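Local coordinates for protein Glp_546_48378_50642 (Giardia intestinalis, PDB 2QVW) that cleaves double-stranded RNA into small interfering RNAs of about 21 to 23 base pairs for the RNA interference pathway, at residues 287-292 against 409-414. Residues are numbered along the deposited sequence; the frame is centred on the assembly and turned at random.
Sequences SFPDCG and EEIVGS
Phe-288 and Ile-411 reach toward each other tip to tip, CZ of the ring lying 3.7 Å from the isoleucine CD1. CG of Phe-288 stands anti to the backbone N (chi1 -171°), beside the carbonyl carbon. Ile-411 works with both branches: CG1 and CD1 meet the far end of the phenylalanine, while CG2, anti to its own backbone N, comes within 3.6 Å of Pro-289 CB. The side chains of Pro-289 and Ile-411 cross at about a right angle. Pro-289 CD in turn sits 3.3 Å above one face of the Phe-288 ring, toward its rim. An apolar patch of this kind shows how a loop, here the one joining helices 267-284 and 295-306, can pack on a helix without any hydrogen bond between the two segments. Helix 404-417 belongs to the first ribonuclease III domain, and its Glu-409 is probably a manganese ligand of that domain, with Glu-338 and Asp-406. Further along, Cys-291 CB approaches Ser-414 O at 4.2 Å; this carbonyl accepts a hydrogen bond from Arg-293. The loop's own turn is an Asx turn, in which Gly-292 N donates to Asp-290 OD2 over 3.2 Å, arriving from above the carboxylate plane.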
# COMPACT_ATOMS: atom_id res chain seq x y z
N SER A 287 7.59 -11.64 -7.03
CA SER A 287 8.06 -12.37 -5.86
C SER A 287 7.26 -11.95 -4.63
O SER A 287 7.45 -12.50 -3.54
CB SER A 287 9.55 -12.10 -5.62
OG SER A 287 10.35 -12.58 -6.69
N PHE A 288 6.36 -11.00 -4.81
CA PHE A 288 5.55 -10.52 -3.70
C PHE A 288 4.08 -10.59 -4.06
O PHE A 288 3.68 -10.25 -5.18
CB PHE A 288 5.94 -9.08 -3.40
CG PHE A 288 5.33 -8.53 -2.15
CD1 PHE A 288 5.74 -8.99 -0.91
CD2 PHE A 288 4.36 -7.55 -2.21
CE1 PHE A 288 5.20 -8.47 0.26
CE2 PHE A 288 3.81 -7.03 -1.05
CZ PHE A 288 4.23 -7.49 0.18
N PRO A 289 3.23 -11.04 -3.12
CA PRO A 289 1.79 -11.12 -3.38
C PRO A 289 1.30 -9.88 -4.12
O PRO A 289 1.49 -8.76 -3.64
CB PRO A 289 1.21 -11.23 -1.97
CG PRO A 289 2.24 -12.07 -1.29
CD PRO A 289 3.55 -11.49 -1.75
N ASP A 290 0.69 -10.09 -5.28
CA ASP A 290 0.19 -8.97 -6.07
C ASP A 290 -0.94 -8.25 -5.35
O ASP A 290 -1.88 -8.88 -4.87
CB ASP A 290 -0.28 -9.45 -7.44
CG ASP A 290 -0.53 -8.31 -8.41
OD1 ASP A 290 -1.16 -8.55 -9.46
OD2 ASP A 290 -0.10 -7.16 -8.13
N CYS A 291 -0.84 -6.92 -5.28
CA CYS A 291 -1.83 -6.08 -4.61
C CYS A 291 -2.73 -5.34 -5.58
O CYS A 291 -3.83 -4.91 -5.22
CB CYS A 291 -1.12 -5.06 -3.73
SG CYS A 291 -0.06 -3.94 -4.68
N GLY A 292 -2.25 -5.17 -6.81
CA GLY A 292 -3.02 -4.47 -7.81
C GLY A 292 -2.34 -3.18 -8.19
O GLY A 292 -2.49 -2.68 -9.31
N GLU A 409 -0.68 -11.12 7.51
CA GLU A 409 -1.78 -10.20 7.78
C GLU A 409 -1.54 -8.85 7.11
O GLU A 409 -2.48 -8.18 6.70
CB GLU A 409 -1.91 -10.01 9.29
CG GLU A 409 -2.02 -11.31 10.07
CD GLU A 409 -1.86 -11.10 11.57
OE1 GLU A 409 -0.87 -10.47 11.99
OE2 GLU A 409 -2.73 -11.58 12.34
N GLU A 410 -0.28 -8.45 7.03
CA GLU A 410 0.09 -7.20 6.39
C GLU A 410 -0.29 -7.28 4.91
O GLU A 410 -0.97 -6.40 4.40
CB GLU A 410 1.59 -6.98 6.56
CG GLU A 410 2.09 -5.56 6.30
CD GLU A 410 2.18 -5.20 4.83
OE1 GLU A 410 2.27 -6.11 3.98
OE2 GLU A 410 2.18 -4.00 4.52
N ILE A 411 0.14 -8.34 4.24
CA ILE A 411 -0.18 -8.54 2.82
C ILE A 411 -1.69 -8.48 2.63
O ILE A 411 -2.18 -7.83 1.71
CB ILE A 411 0.32 -9.92 2.30
CG1 ILE A 411 1.78 -9.83 1.88
CG2 ILE A 411 -0.53 -10.36 1.10
CD1 ILE A 411 2.71 -9.45 2.98
N VAL A 412 -2.41 -9.18 3.50
CA VAL A 412 -3.86 -9.21 3.46
C VAL A 412 -4.38 -7.80 3.60
O VAL A 412 -5.24 -7.37 2.84
CB VAL A 412 -4.43 -10.10 4.60
CG1 VAL A 412 -5.94 -10.10 4.57
CG2 VAL A 412 -3.92 -11.52 4.46
N GLY A 413 -3.84 -7.06 4.56
CA GLY A 413 -4.27 -5.69 4.76
C GLY A 413 -3.93 -4.81 3.58
O GLY A 413 -4.61 -3.82 3.32
N SER A 414 -2.88 -5.20 2.85
CA SER A 414 -2.42 -4.44 1.68
C SER A 414 -3.22 -4.75 0.41
O SER A 414 -3.43 -3.86 -0.42
CB SER A 414 -0.92 -4.69 1.43
OG SER A 414 -0.40 -3.77 0.47